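Local coordinates for protein putative cytochrome P450 154A1 (Streptomyces coelicolor, PDB 1ODO) that is a bacterial protein of the cytochrome P450 family, carrying haem b and able to hold 4-phenyl-1H-imidazole in a pocket beside the haem, at residues Gly92-His95 with Arg96-Arg99; Ala64-Pro67 with Ala68-Glu71. All coordinates share one frame; numbering follows the deposited sequence.

Contact 1: residues Gly92-His95 with Arg96-Arg99. With HEM (protoporphyrin IX containing Fe), chain B.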
loop_
_atom_site.group_PDB
_atom_site.type_symbol
_atom_site.label_atom_id
_atom_site.label_comp_id
_atom_site.label_asym_id
_atom_site.label_seq_id
_atom_site.Cartn_x
_atom_site.Cartn_y
_atom_site.Cartn_z
ATOM N N GLY A 92 1.266 14.464 -15.882
ATOM C CA GLY A 92 1.763 14.405 -17.249
ATOM C C GLY A 92 3.237 14.108 -17.447
ATOM O O GLY A 92 3.791 13.233 -16.783
ATOM N N PRO A 93 3.900 14.817 -18.378
ATOM C CA PRO A 93 5.323 14.617 -18.655
ATOM C C PRO A 93 6.203 14.598 -17.410
ATOM O O PRO A 93 7.168 13.838 -17.344
ATOM C CB PRO A 93 5.655 15.778 -19.589
ATOM C CG PRO A 93 4.399 15.884 -20.405
ATOM C CD PRO A 93 3.315 15.777 -19.335
ATOM N N ASN A 94 5.881 15.433 -16.426
ATOM C CA ASN A 94 6.679 15.465 -15.207
ATOM C C ASN A 94 6.542 14.135 -14.471
ATOM O O ASN A 94 7.494 13.659 -13.845
ATOM C CB ASN A 94 6.254 16.618 -14.294
ATOM C CG ASN A 94 7.197 16.794 -13.108
ATOM O OD1 ASN A 94 8.422 16.811 -13.271
ATOM N ND2 ASN A 94 6.632 16.931 -11.913
ATOM N N HIS A 95 5.359 13.535 -14.539
ATOM C CA HIS A 95 5.153 12.257 -13.868
ATOM C C HIS A 95 5.937 11.172 -14.600
ATOM O O HIS A 95 6.602 10.344 -13.977
ATOM C CB HIS A 95 3.675 11.872 -13.833
ATOM C CG HIS A 95 3.449 10.444 -13.441
ATOM N ND1 HIS A 95 3.092 9.471 -14.350
ATOM C CD2 HIS A 95 3.606 9.811 -12.253
ATOM C CE1 HIS A 95 3.041 8.299 -13.739
ATOM N NE2 HIS A 95 3.349 8.480 -12.466
ATOM N N ARG A 96 5.848 11.174 -15.926
ATOM C CA ARG A 96 6.558 10.185 -16.724
ATOM C C ARG A 96 8.041 10.244 -16.371
ATOM O O ARG A 96 8.688 9.217 -16.176
ATOM C CB ARG A 96 6.349 10.463 -18.222
ATOM C CG ARG A 96 7.195 9.591 -19.143
ATOM C CD ARG A 96 6.644 9.570 -20.564
ATOM N NE ARG A 96 6.432 10.909 -21.106
ATOM C CZ ARG A 96 7.399 11.728 -21.505
ATOM N NH1 ARG A 96 8.669 11.350 -21.430
ATOM N NH2 ARG A 96 7.094 12.927 -21.980
ATOM N N LYS A 97 8.566 11.462 -16.271
ATOM C CA LYS A 97 9.969 11.683 -15.940
ATOM C C LYS A 97 10.366 11.147 -14.560
ATOM O O LYS A 97 11.331 10.392 -14.431
ATOM C CB LYS A 97 10.279 13.182 -16.002
ATOM C CG LYS A 97 11.554 13.599 -15.271
ATOM C CD LYS A 97 11.605 15.115 -15.091
ATOM C CE LYS A 97 12.722 15.537 -14.146
ATOM N NZ LYS A 97 12.711 17.012 -13.915
ATOM N N LEU A 98 9.622 11.550 -13.533
ATOM C CA LEU A 98 9.903 11.118 -12.169
ATOM C C LEU A 98 9.687 9.622 -11.921
ATOM O O LEU A 98 10.276 9.057 -10.997
ATOM C CB LEU A 98 9.087 11.967 -11.185
ATOM C CG LEU A 98 9.497 13.451 -11.161
ATOM C CD1 LEU A 98 8.506 14.269 -10.350
ATOM C CD2 LEU A 98 10.898 13.586 -10.569
ATOM N N ARG A 99 8.855 8.978 -12.734
ATOM C CA ARG A 99 8.602 7.545 -12.564
ATOM C C ARG A 99 9.666 6.746 -13.316
ATOM O O ARG A 99 10.178 5.751 -12.806
ATOM C CB ARG A 99 7.207 7.168 -13.088
ATOM C CG ARG A 99 6.861 5.672 -12.983
ATOM C CD ARG A 99 5.466 5.405 -13.550
ATOM N NE ARG A 99 5.124 3.986 -13.666
ATOM C CZ ARG A 99 4.361 3.311 -12.807
ATOM N NH1 ARG A 99 3.844 3.910 -11.740
ATOM N NH2 ARG A 99 4.092 2.034 -13.034
HETATM C CHA HEM B . 1.664 3.649 -5.893
HETATM C CHB HEM B . 5.880 1.537 -4.921
HETATM C CHC HEM B . 3.567 -2.091 -2.730
HETATM C CHD HEM B . -0.630 0.042 -3.688
HETATM C C1A HEM B . 3.015 3.405 -5.848
HETATM C C2A HEM B . 4.064 4.256 -6.400
HETATM C C3A HEM B . 5.238 3.672 -6.125
HETATM C C4A HEM B . 4.966 2.438 -5.401
HETATM C CMA HEM B . 6.648 4.175 -6.483
HETATM C CAA HEM B . 3.806 5.580 -7.150
HETATM C CBA HEM B . 3.491 5.314 -8.634
HETATM C CGA HEM B . 3.204 6.555 -9.478
HETATM O O1A HEM B . 2.574 7.501 -8.885
HETATM O O2A HEM B . 3.578 6.564 -10.649
HETATM C C1B HEM B . 5.629 0.377 -4.238
HETATM C C2B HEM B . 6.657 -0.527 -3.751
HETATM C C3B HEM B . 6.010 -1.555 -3.131
HETATM C C4B HEM B . 4.591 -1.297 -3.228
HETATM C CMB HEM B . 8.174 -0.310 -3.929
HETATM C CAB HEM B . 6.606 -2.792 -2.431
HETATM C CBB HEM B . 7.355 -3.754 -3.369
HETATM C C1C HEM B . 2.208 -1.823 -2.812
HETATM C C2C HEM B . 1.162 -2.694 -2.254
HETATM C C3C HEM B . -0.021 -2.093 -2.518
HETATM C C4C HEM B . 0.283 -0.871 -3.234
HETATM C CMC HEM B . 1.463 -4.031 -1.508
HETATM C CAC HEM B . -1.474 -2.512 -2.174
HETATM C CBC HEM B . -1.866 -3.966 -2.464
HETATM C C1D HEM B . -0.390 1.207 -4.363
HETATM C C2D HEM B . -1.395 2.146 -4.805
HETATM C C3D HEM B . -0.752 3.168 -5.418
HETATM C C4D HEM B . 0.659 2.859 -5.372
HETATM C CMD HEM B . -2.910 1.977 -4.578
HETATM C CAD HEM B . -1.410 4.423 -6.014
HETATM C CBD HEM B . -2.241 4.262 -7.291
HETATM C CGD HEM B . -2.818 5.624 -7.612
HETATM O O1D HEM B . -4.033 5.806 -7.463
HETATM O O2D HEM B . -2.001 6.504 -7.970
HETATM N NA HEM B . 3.593 2.307 -5.256
HETATM N NB HEM B . 4.372 -0.113 -3.899
HETATM N NC HEM B . 1.644 -0.723 -3.409
HETATM N ND HEM B . 0.879 1.658 -4.713
HETATM FE FE HEM B . 2.607 0.783 -4.333
HETATM O O HOH W 1 10.711 17.607 -12.019
HETATM O O HOH W 2 9.919 17.742 -15.624
#
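H95 and R99, one helical turn apart on helix 92-100, run side by side toward the haem and share one propionate oxygen. R99 can be followed outward. Its CB lies over one face of the H95 ring and rests on the H95 carbonyl, with 3.4 Å from R99 CB to H95 O. CG comes next to the propionate. CD packs beside the imidazole, 3.8 Å from H95 CE1, and also borders the carboxylate. With CG anti to the backbone N (chi1 179°) and the chain extended as far as NE, the guanidinium is carried beyond the ring, where R99 NH1 donates to HEM O2A at 2.9 Å. The same nitrogen also bonds to the carbonyl of F353, which further fixes the head group. H95 reaches the oxygen by a straighter bond: H95 NE2 to HEM O2A is 2.7 Å with an N-H...O angle of 176°, and the carboxylate carbon lies in the ring plane. Imidazole and guanidinium planes are turned 45° from each other, and each group presents its edge to O2A, so that the two donors converge there.

Farther from the haem, N94 and K97 are joined by two waters. Each donates to N94 OD1; one accepts from K97 NZ at 2.8 Å, the other more weakly. The amide's other branch, N94 ND2, lies 3.6 Å from L98 CD1. P93 suits the first turn, where its missing N-H costs no helical bond and its carbonyl accepts from K97 N. Histidine and arginine supply a short and a long donor to one propionate, a pairing familiar in the C helix of P450s; the arginine's positive charge would favour the ionised carboxylate, anchoring the haem edge electrostatically as well as by hydrogen bonds.

Contact 2: residues Ala64-Pro67 with Ala68-Glu71; sequences AHWP and AFGE
W66 and A68 make the main apolar contact, a CH-pi interaction in which the alanine methyl sits off-centre over the five-membered ring. A68 CB stands 4.1 Å from that ring's centroid, 29° off the normal, and comes nearest at W66 NE1, 3.7 Å away. The indole reaches over the turn with CG anti to the backbone N (chi1 -170°), so that the same face also lies against the backbone N atoms of A68 and F69. Alanine suits this place, since its single methyl fits close under the flat ring. Farther along the indole, W66 CE3 approaches F69 CB at 4.3 Å and lies at the edge of the phenyl ring, near its plane. The tryptophan also stacks on Y296 of strand 292-297, while F69 turns back onto A62 and R63 of helix 62-65.

These contacts decorate a type I beta turn, W66 to F69, that links helix 62-65 to helix 69-72 in the P450 fold. Proline fits its second position, P67, because the ring already holds phi near the value required and no N-H is needed there.

Among polar interactions, the closing bond of the turn runs from F69 N to W66 O at 2.9 Å. Its N-H...O angle is 160°, yet the donor stands above the carbonyl plane and not on a lone pair. A water bridges the next step, donating to P67 O and accepting from G70 N at 2.9 Å. Within 68-71, a weak bond joins E71 N to A68 O.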
loop_
_atom_site.group_PDB
_atom_site.type_symbol
_atom_site.label_atom_id
_atom_site.label_comp_id
_atom_site.label_asym_id
_atom_site.label_seq_id
_atom_site.Cartn_x
_atom_site.Cartn_y
_atom_site.Cartn_z
ATOM N N ALA A 64 -0.185 22.402 -8.613
ATOM C CA ALA A 64 -0.698 22.967 -9.849
ATOM C C ALA A 64 -2.211 22.934 -10.036
ATOM O O ALA A 64 -2.782 23.856 -10.627
ATOM C CB ALA A 64 -0.032 22.270 -11.037
ATOM N N HIS A 65 -2.870 21.901 -9.516
ATOM C CA HIS A 65 -4.313 21.799 -9.685
ATOM C C HIS A 65 -5.272 21.855 -8.495
ATOM O O HIS A 65 -6.476 21.657 -8.672
ATOM C CB HIS A 65 -4.593 20.538 -10.510
ATOM C CG HIS A 65 -3.814 20.475 -11.789
ATOM N ND1 HIS A 65 -3.942 21.417 -12.788
ATOM C CD2 HIS A 65 -2.887 19.590 -12.225
ATOM C CE1 HIS A 65 -3.129 21.114 -13.784
ATOM N NE2 HIS A 65 -2.477 20.010 -13.468
ATOM N N TRP A 66 -4.769 22.118 -7.292
ATOM C CA TRP A 66 -5.646 22.190 -6.122
ATOM C C TRP A 66 -5.509 23.582 -5.497
ATOM O O TRP A 66 -4.566 23.852 -4.758
ATOM C CB TRP A 66 -5.282 21.112 -5.095
ATOM C CG TRP A 66 -6.284 20.979 -3.973
ATOM C CD1 TRP A 66 -7.590 21.393 -3.984
ATOM C CD2 TRP A 66 -6.089 20.309 -2.719
ATOM N NE1 TRP A 66 -8.217 21.018 -2.821
ATOM C CE2 TRP A 66 -7.321 20.350 -2.028
ATOM C CE3 TRP A 66 -4.995 19.673 -2.117
ATOM C CZ2 TRP A 66 -7.490 19.778 -0.762
ATOM C CZ3 TRP A 66 -5.162 19.103 -0.857
ATOM C CH2 TRP A 66 -6.403 19.160 -0.193
ATOM N N PRO A 67 -6.455 24.484 -5.801
ATOM C CA PRO A 67 -6.448 25.857 -5.281
ATOM C C PRO A 67 -6.335 25.970 -3.764
ATOM O O PRO A 67 -5.729 26.914 -3.249
ATOM C CB PRO A 67 -7.762 26.429 -5.808
ATOM C CG PRO A 67 -7.922 25.717 -7.119
ATOM C CD PRO A 67 -7.574 24.290 -6.744
ATOM N N ALA A 68 -6.904 25.005 -3.050
ATOM C CA ALA A 68 -6.865 25.014 -1.590
ATOM C C ALA A 68 -5.568 24.485 -0.984
ATOM O O ALA A 68 -5.377 24.565 0.229
ATOM C CB ALA A 68 -8.047 24.220 -1.040
ATOM N N PHE A 69 -4.675 23.959 -1.817
ATOM C CA PHE A 69 -3.409 23.419 -1.324
ATOM C C PHE A 69 -2.691 24.315 -0.320
ATOM O O PHE A 69 -2.358 23.880 0.786
ATOM C CB PHE A 69 -2.458 23.124 -2.482
ATOM C CG PHE A 69 -1.133 22.569 -2.043
ATOM C CD1 PHE A 69 -1.037 21.272 -1.550
ATOM C CD2 PHE A 69 0.012 23.358 -2.081
ATOM C CE1 PHE A 69 0.181 20.764 -1.100
ATOM C CE2 PHE A 69 1.242 22.859 -1.631
ATOM C CZ PHE A 69 1.323 21.560 -1.140
ATOM N N GLY A 70 -2.450 25.561 -0.720
ATOM C CA GLY A 70 -1.770 26.510 0.146
ATOM C C GLY A 70 -2.355 26.644 1.540
ATOM O O GLY A 70 -1.614 26.824 2.506
ATOM N N GLU A 71 -3.677 26.556 1.652
ATOM C CA GLU A 71 -4.346 26.673 2.947
ATOM C C GLU A 71 -4.322 25.355 3.717
ATOM O O GLU A 71 -4.081 25.329 4.923
ATOM C CB GLU A 71 -5.801 27.097 2.744
ATOM C CG GLU A 71 -5.987 28.174 1.689
ATOM C CD GLU A 71 -7.433 28.332 1.251
ATOM O OE1 GLU A 71 -7.658 28.873 0.141
ATOM O OE2 GLU A 71 -8.342 27.924 2.014
HETATM O O HOH W 3 -2.572 26.726 -3.395
#

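How the contacts relate
From the N terminus the chain first meets contact 2, where residues 64-71 turn from helix 62-65 into helix 69-72. It then passes helix 80-83 before entering helix 92-100, which holds contact 1. Each contact is local: contact 2 closes one tight turn, contact 1 successive helical turns, and they follow in series, neither nesting nor crossing. Their centres lie 20 Å apart and their nearest atoms about 7 Å, without touching. A nearby bridge is H65, whose ring meets Y91 edge-to-face just before helix 92-100. Through Y296, contact 2 reaches the mixed sheet, whereas contact 1 ties its helix to the haem.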